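Local coordinates for protein GDP-L-fucose synthase (Campylobacter jejuni subsp. jejuni serotype O:2, PDB 7M13) that binds NADPH and acts as a GDP-D-glycero-L-gluco-heptose synthase in the making of capsular polysaccharide, at residues Val37-Arg41 / Gln42-Leu46; Ala143-Ala146 / Gly147-Cys151. One frame throughout, in Å; residues are numbered along the deposited sequence.

Contact 1: Val37-Arg41 / Gln42-Leu46; sequences VLKTR and QELDL. With NAP (NADP nicotinamide-adenine-dinucleotide phosphate), chain E.
T40 and E43 hold each other in both directions. The backbone N of T40 donates to E43 OE2 at 3.0 Å, with 165° at the hydrogen, and meets the lone pair turned away from the other carboxylate oxygen. In return E43 N donates to T40 OG1 at 3.2 Å. T40 OG1 can accept it because chi1 of 66° sets this atom between the backbone N and the carbonyl carbon. L44 N closes the turn on T40 O at 2.9 Å. Beside it, L44 CB packs on K39 CB at 3.8 Å. A water lies within bonding distance of both K39 O and L44 O.

The turn sends R41, D45 and L46 to the cofactor. The R41 guanidinium turns its edge to the 2'-phosphate, with NH2 at 2.8 Å from O2X of NADP and NE bonded to O3X. One of its faces lies over the adenine near C5A. At the adenine rim, N6A of NADP donates to D45 OD1 at 3.1 Å. L46 N donates to N1A of NADP at 3.0 Å in a nearly straight bond of 175°. D45 OD1 is itself steadied by V47 N. L44 and L46 both rest on Y12 of strand 11-14. The reciprocal bonds resemble a capping box round a single turn. R41, D45 and L46, carried by this turn, make the adenine and 2'-phosphate end of the NADP site of a Rossmann fold.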
loop_
_atom_site.group_PDB
_atom_site.type_symbol
_atom_site.label_atom_id
_atom_site.label_comp_id
_atom_site.label_asym_id
_atom_site.label_seq_id
_atom_site.Cartn_x
_atom_site.Cartn_y
_atom_site.Cartn_z
ATOM N N VAL B 37 -11.039 -24.488 -11.080
ATOM C CA VAL B 37 -10.036 -25.046 -10.143
ATOM C C VAL B 37 -10.246 -24.316 -8.834
ATOM O O VAL B 37 -10.343 -23.050 -8.839
ATOM C CB VAL B 37 -8.603 -24.994 -10.703
ATOM C CG1 VAL B 37 -8.181 -23.604 -11.128
ATOM C CG2 VAL B 37 -7.609 -25.586 -9.710
ATOM N N LEU B 38 -10.432 -25.087 -7.782
ATOM C CA LEU B 38 -10.896 -24.652 -6.453
ATOM C C LEU B 38 -9.948 -25.260 -5.424
ATOM O O LEU B 38 -9.704 -26.461 -5.484
ATOM C CB LEU B 38 -12.339 -25.105 -6.257
ATOM C CG LEU B 38 -13.346 -24.741 -7.347
ATOM C CD1 LEU B 38 -14.687 -25.384 -7.037
ATOM C CD2 LEU B 38 -13.498 -23.229 -7.497
ATOM N N LYS B 39 -9.362 -24.450 -4.561
ATOM C CA LYS B 39 -8.466 -24.919 -3.476
ATOM C C LYS B 39 -8.982 -24.398 -2.141
ATOM O O LYS B 39 -9.160 -23.172 -1.978
ATOM C CB LYS B 39 -7.036 -24.461 -3.749
ATOM C CG LYS B 39 -6.431 -25.003 -5.022
ATOM C CD LYS B 39 -6.119 -26.487 -4.923
ATOM C CE LYS B 39 -5.393 -26.991 -6.145
ATOM N NZ LYS B 39 -5.216 -28.463 -6.116
ATOM N N THR B 40 -9.167 -25.282 -1.155
ATOM C CA THR B 40 -9.453 -24.833 0.223
ATOM C C THR B 40 -8.185 -24.202 0.806
ATOM O O THR B 40 -7.087 -24.434 0.243
ATOM C CB THR B 40 -9.925 -25.997 1.096
ATOM O OG1 THR B 40 -8.806 -26.883 1.201
ATOM C CG2 THR B 40 -11.125 -26.710 0.507
ATOM N N ARG B 41 -8.339 -23.476 1.904
ATOM C CA ARG B 41 -7.213 -22.898 2.673
ATOM C C ARG B 41 -6.254 -24.026 3.071
ATOM O O ARG B 41 -5.037 -23.826 3.000
ATOM C CB ARG B 41 -7.738 -22.149 3.900
ATOM C CG ARG B 41 -6.626 -21.655 4.808
ATOM C CD ARG B 41 -7.115 -21.121 6.146
ATOM N NE ARG B 41 -8.109 -20.061 6.059
ATOM C CZ ARG B 41 -7.859 -18.759 6.203
ATOM N NH1 ARG B 41 -6.634 -18.320 6.373
ATOM N NH2 ARG B 41 -8.842 -17.883 6.151
ATOM N N GLN B 42 -6.793 -25.185 3.461
ATOM C CA GLN B 42 -5.973 -26.356 3.874
ATOM C C GLN B 42 -5.123 -26.826 2.693
ATOM O O GLN B 42 -3.971 -27.248 2.916
ATOM C CB GLN B 42 -6.891 -27.437 4.443
ATOM C CG GLN B 42 -7.502 -27.049 5.785
ATOM C CD GLN B 42 -8.561 -25.967 5.756
ATOM O OE1 GLN B 42 -8.647 -25.137 6.667
ATOM N NE2 GLN B 42 -9.400 -25.954 4.727
ATOM N N GLU B 43 -5.667 -26.807 1.473
ATOM C CA GLU B 43 -4.954 -27.232 0.255
ATOM C C GLU B 43 -3.934 -26.172 -0.174
ATOM O O GLU B 43 -2.949 -26.535 -0.807
ATOM C CB GLU B 43 -5.918 -27.489 -0.897
ATOM C CG GLU B 43 -6.770 -28.722 -0.688
ATOM C CD GLU B 43 -7.773 -28.949 -1.797
ATOM O OE1 GLU B 43 -7.741 -30.043 -2.393
ATOM O OE2 GLU B 43 -8.605 -28.045 -2.052
ATOM N N LEU B 44 -4.274 -24.893 -0.010
ATOM C CA LEU B 44 -3.424 -23.796 -0.531
ATOM C C LEU B 44 -3.585 -22.577 0.379
ATOM O O LEU B 44 -4.659 -21.942 0.402
ATOM C CB LEU B 44 -3.809 -23.471 -1.978
ATOM C CG LEU B 44 -3.126 -22.266 -2.639
ATOM C CD1 LEU B 44 -1.623 -22.449 -2.670
ATOM C CD2 LEU B 44 -3.704 -22.068 -4.028
ATOM N N ASP B 45 -2.560 -22.302 1.173
ATOM C CA ASP B 45 -2.497 -21.097 2.025
ATOM C C ASP B 45 -2.046 -19.919 1.161
ATOM O O ASP B 45 -0.881 -19.892 0.746
ATOM C CB ASP B 45 -1.529 -21.317 3.176
ATOM C CG ASP B 45 -1.406 -20.105 4.091
ATOM O OD1 ASP B 45 -2.161 -19.075 3.919
ATOM O OD2 ASP B 45 -0.548 -20.177 5.010
ATOM N N LEU B 46 -2.953 -18.988 0.831
ATOM C CA LEU B 46 -2.660 -17.926 -0.165
ATOM C C LEU B 46 -1.687 -16.860 0.390
ATOM O O LEU B 46 -1.171 -16.087 -0.431
ATOM C CB LEU B 46 -3.974 -17.263 -0.585
ATOM C CG LEU B 46 -4.862 -18.173 -1.443
ATOM C CD1 LEU B 46 -6.183 -17.490 -1.686
ATOM C CD2 LEU B 46 -4.187 -18.497 -2.737
HETATM P PA NAP E . -15.554 -14.130 2.736
HETATM O O1A NAP E . -15.046 -13.495 3.996
HETATM O O2A NAP E . -16.967 -14.660 2.752
HETATM O O5B NAP E . -14.648 -15.328 2.276
HETATM C C5B NAP E . -13.230 -15.185 2.206
HETATM C C4B NAP E . -12.681 -16.522 1.818
HETATM O O4B NAP E . -11.253 -16.362 1.650
HETATM C C3B NAP E . -12.885 -17.633 2.870
HETATM O O3B NAP E . -13.510 -18.757 2.260
HETATM C C2B NAP E . -11.475 -17.903 3.381
HETATM O O2B NAP E . -11.224 -19.277 3.681
HETATM C C1B NAP E . -10.623 -17.509 2.179
HETATM N N9A NAP E . -9.271 -17.178 2.574
HETATM C C8A NAP E . -8.858 -16.195 3.420
HETATM N N7A NAP E . -7.573 -16.216 3.676
HETATM C C5A NAP E . -7.107 -17.297 2.958
HETATM C C6A NAP E . -5.823 -17.854 2.828
HETATM N N6A NAP E . -4.741 -17.407 3.476
HETATM N N1A NAP E . -5.710 -18.944 2.037
HETATM C C2A NAP E . -6.799 -19.413 1.413
HETATM N N3A NAP E . -8.057 -18.972 1.471
HETATM C C4A NAP E . -8.141 -17.905 2.276
HETATM O O3 NAP E . -15.406 -13.078 1.543
HETATM P PN NAP E . -16.539 -12.229 0.833
HETATM O O1N NAP E . -17.359 -11.583 1.881
HETATM O O2N NAP E . -17.174 -13.115 -0.163
HETATM O O5D NAP E . -15.645 -11.115 0.091
HETATM C C5D NAP E . -15.204 -11.310 -1.233
HETATM C C4D NAP E . -14.441 -10.084 -1.647
HETATM O O4D NAP E . -15.328 -8.932 -1.650
HETATM C C3D NAP E . -13.259 -9.719 -0.739
HETATM O O3D NAP E . -12.183 -9.161 -1.505
HETATM C C2D NAP E . -13.887 -8.699 0.169
HETATM O O2D NAP E . -12.942 -7.862 0.828
HETATM C C1D NAP E . -14.775 -7.936 -0.793
HETATM N N1N NAP E . -15.836 -7.202 -0.069
HETATM C C2N NAP E . -16.779 -7.851 0.679
HETATM C C3N NAP E . -17.684 -7.152 1.404
HETATM C C7N NAP E . -18.723 -7.805 2.245
HETATM O O7N NAP E . -19.626 -7.100 2.739
HETATM N N7N NAP E . -18.644 -9.121 2.422
HETATM C C4N NAP E . -17.704 -5.705 1.341
HETATM C C5N NAP E . -16.707 -5.086 0.497
HETATM C C6N NAP E . -15.803 -5.808 -0.090
HETATM P P2B NAP E . -11.744 -19.916 5.072
HETATM O O1X NAP E . -13.217 -20.111 4.847
HETATM O O2X NAP E . -11.389 -19.031 6.183
HETATM O O3X NAP E . -10.966 -21.243 5.168
HETATM O O HOH W 1 -6.834 -21.688 -1.157
HETATM O O HOH W 2 -2.939 -27.996 -3.537
#

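Contact 2: Ala143-Ala146 / Gly147-Cys151. With NAP (NADP nicotinamide-adenine-dinucleotide phosphate), chain E.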
loop_
_atom_site.group_PDB
_atom_site.type_symbol
_atom_site.label_atom_id
_atom_site.label_comp_id
_atom_site.label_asym_id
_atom_site.label_seq_id
_atom_site.Cartn_x
_atom_site.Cartn_y
_atom_site.Cartn_z
ATOM N N ALA B 143 -4.517 -1.845 2.592
ATOM C CA ALA B 143 -4.224 -3.078 1.828
ATOM C C ALA B 143 -5.075 -3.108 0.557
ATOM O O ALA B 143 -4.527 -3.397 -0.547
ATOM C CB ALA B 143 -4.468 -4.276 2.700
ATOM N N LYS B 144 -6.328 -2.693 0.633
ATOM C CA LYS B 144 -7.218 -2.711 -0.561
ATOM C C LYS B 144 -6.760 -1.672 -1.600
ATOM O O LYS B 144 -6.776 -1.974 -2.774
ATOM C CB LYS B 144 -8.666 -2.493 -0.159
ATOM C CG LYS B 144 -9.293 -3.702 0.527
ATOM C CD LYS B 144 -9.351 -4.931 -0.355
ATOM C CE LYS B 144 -10.361 -5.931 0.149
ATOM N NZ LYS B 144 -10.355 -7.170 -0.656
ATOM N N ILE B 145 -6.294 -0.515 -1.153
ATOM C CA ILE B 145 -5.705 0.484 -2.074
ATOM C C ILE B 145 -4.529 -0.165 -2.814
ATOM O O ILE B 145 -4.393 -0.031 -4.053
ATOM C CB ILE B 145 -5.284 1.765 -1.322
ATOM C CG1 ILE B 145 -6.499 2.533 -0.797
ATOM C CG2 ILE B 145 -4.425 2.638 -2.206
ATOM C CD1 ILE B 145 -6.157 3.646 0.114
ATOM N N ALA B 146 -3.633 -0.817 -2.079
ATOM C CA ALA B 146 -2.419 -1.394 -2.690
ATOM C C ALA B 146 -2.837 -2.483 -3.685
ATOM O O ALA B 146 -2.164 -2.649 -4.704
ATOM C CB ALA B 146 -1.513 -1.978 -1.638
ATOM N N GLY B 147 -3.901 -3.222 -3.421
ATOM C CA GLY B 147 -4.440 -4.218 -4.361
ATOM C C GLY B 147 -4.871 -3.583 -5.661
ATOM O O GLY B 147 -4.475 -4.032 -6.755
ATOM N N ALA B 148 -5.613 -2.489 -5.570
ATOM C CA ALA B 148 -6.077 -1.772 -6.768
ATOM C C ALA B 148 -4.891 -1.236 -7.560
ATOM O O ALA B 148 -4.850 -1.323 -8.794
ATOM C CB ALA B 148 -7.008 -0.663 -6.381
ATOM N N ILE B 149 -3.939 -0.648 -6.858
ATOM C CA ILE B 149 -2.770 -0.027 -7.525
ATOM C C ILE B 149 -1.891 -1.123 -8.141
ATOM O O ILE B 149 -1.328 -0.935 -9.258
ATOM C CB ILE B 149 -2.043 0.927 -6.550
ATOM C CG1 ILE B 149 -2.950 2.110 -6.176
ATOM C CG2 ILE B 149 -0.707 1.359 -7.151
ATOM C CD1 ILE B 149 -2.356 3.112 -5.201
ATOM N N MET B 150 -1.861 -2.285 -7.481
ATOM C CA MET B 150 -1.091 -3.457 -7.977
ATOM C C MET B 150 -1.676 -3.908 -9.323
ATOM O O MET B 150 -0.883 -4.182 -10.244
ATOM C CB MET B 150 -1.158 -4.618 -6.980
ATOM C CG MET B 150 -0.034 -4.603 -5.961
ATOM S SD MET B 150 1.486 -5.360 -6.594
ATOM C CE MET B 150 0.978 -7.074 -6.703
ATOM N N CYS B 151 -3.010 -3.980 -9.426
ATOM C CA CYS B 151 -3.662 -4.396 -10.678
ATOM C C CYS B 151 -3.322 -3.378 -11.767
ATOM O O CYS B 151 -2.892 -3.734 -12.874
ATOM C CB CYS B 151 -5.174 -4.494 -10.534
ATOM S SG CYS B 151 -5.733 -5.909 -9.554
HETATM P PA NAP E . -15.554 -14.130 2.736
HETATM O O1A NAP E . -15.046 -13.495 3.996
HETATM O O2A NAP E . -16.967 -14.660 2.752
HETATM O O5B NAP E . -14.648 -15.328 2.276
HETATM C C5B NAP E . -13.230 -15.185 2.206
HETATM C C4B NAP E . -12.681 -16.522 1.818
HETATM O O4B NAP E . -11.253 -16.362 1.650
HETATM C C3B NAP E . -12.885 -17.633 2.870
HETATM O O3B NAP E . -13.510 -18.757 2.260
HETATM C C2B NAP E . -11.475 -17.903 3.381
HETATM O O2B NAP E . -11.224 -19.277 3.681
HETATM C C1B NAP E . -10.623 -17.509 2.179
HETATM N N9A NAP E . -9.271 -17.178 2.574
HETATM C C8A NAP E . -8.858 -16.195 3.420
HETATM N N7A NAP E . -7.573 -16.216 3.676
HETATM C C5A NAP E . -7.107 -17.297 2.958
HETATM C C6A NAP E . -5.823 -17.854 2.828
HETATM N N6A NAP E . -4.741 -17.407 3.476
HETATM N N1A NAP E . -5.710 -18.944 2.037
HETATM C C2A NAP E . -6.799 -19.413 1.413
HETATM N N3A NAP E . -8.057 -18.972 1.471
HETATM C C4A NAP E . -8.141 -17.905 2.276
HETATM O O3 NAP E . -15.406 -13.078 1.543
HETATM P PN NAP E . -16.539 -12.229 0.833
HETATM O O1N NAP E . -17.359 -11.583 1.881
HETATM O O2N NAP E . -17.174 -13.115 -0.163
HETATM O O5D NAP E . -15.645 -11.115 0.091
HETATM C C5D NAP E . -15.204 -11.310 -1.233
HETATM C C4D NAP E . -14.441 -10.084 -1.647
HETATM O O4D NAP E . -15.328 -8.932 -1.650
HETATM C C3D NAP E . -13.259 -9.719 -0.739
HETATM O O3D NAP E . -12.183 -9.161 -1.505
HETATM C C2D NAP E . -13.887 -8.699 0.169
HETATM O O2D NAP E . -12.942 -7.862 0.828
HETATM C C1D NAP E . -14.775 -7.936 -0.793
HETATM N N1N NAP E . -15.836 -7.202 -0.069
HETATM C C2N NAP E . -16.779 -7.851 0.679
HETATM C C3N NAP E . -17.684 -7.152 1.404
HETATM C C7N NAP E . -18.723 -7.805 2.245
HETATM O O7N NAP E . -19.626 -7.100 2.739
HETATM N N7N NAP E . -18.644 -9.121 2.422
HETATM C C4N NAP E . -17.704 -5.705 1.341
HETATM C C5N NAP E . -16.707 -5.086 0.497
HETATM C C6N NAP E . -15.803 -5.808 -0.090
HETATM P P2B NAP E . -11.744 -19.916 5.072
HETATM O O1X NAP E . -13.217 -20.111 4.847
HETATM O O2X NAP E . -11.389 -19.031 6.183
HETATM O O3X NAP E . -10.966 -21.243 5.168
#
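I145 and I149 are one helical turn apart, and their side chains run alongside each other in the same direction. I149 can be followed outward. Its CB sits 3.6 Å from I145 O. CG1 comes closer to the same oxygen, at 3.3 Å, since chi1 of -65° places it anti to its own carbonyl carbon. The tip, CD1, then meets I145 CG2 at 3.7 Å. This is an apolar contact between the end of one isoleucine and a branch of the other. I145 O also takes the backbone bond from I149 N at 2.9 Å.

The neighbouring bonds are regular alpha-helical ones. G147 N donates to A143 O, A148 N to K144 O, and M150 N to A146 O at 2.8 Å. M150 CB and CG pack against A146 O. The M150 chain bends about CB-CG and again about CG-SD, which leads its end away.

K144 turns from this turn of helix to the cofactor. Its NZ donates to O3D of NADP at 2.8 Å and to O2D at 3.1 Å, so it holds both hydroxyls of the nicotinamide ribose. F109 O is a third partner of NZ. K144 is the lysine of the Tyr-x-x-x-Lys pattern of short-chain dehydrogenases, and F140, a predicted active-site position, stands where the tyrosine is usual.

All this lies on helix 138-158. Helix 80-100 packs along it through L88 and N92, and Q91 NE2 bonds to A143 O. A148 and C151 face strand 162-171, and C151 also touches F108 of strand 105-111. L88, I84 and Y138 of the second subunit pack on A146, M150 and I149, so this part of the helix belongs to the dimer interface.

From the N terminus, the chain meets contact 1 first. It is a short turn in the loop between strand 36-37 and helix 49-59. The chain then runs on through helix 49-59, strand 63-66, helix 80-100 and strand 105-111 before contact 2, on helix 138-158. Each contact closes within its own stretch of chain. The two follow in series, so neither nests in nor crosses the other. The centres of contact 1 and contact 2 are about 22 Å apart. The nearest atoms of contact 1 and contact 2 are about 11 Å apart, so they do not meet directly. NADP joins them, since contact 1 holds its adenine end and contact 2 its nicotinamide ribose. Helix 80-100 also packs on both.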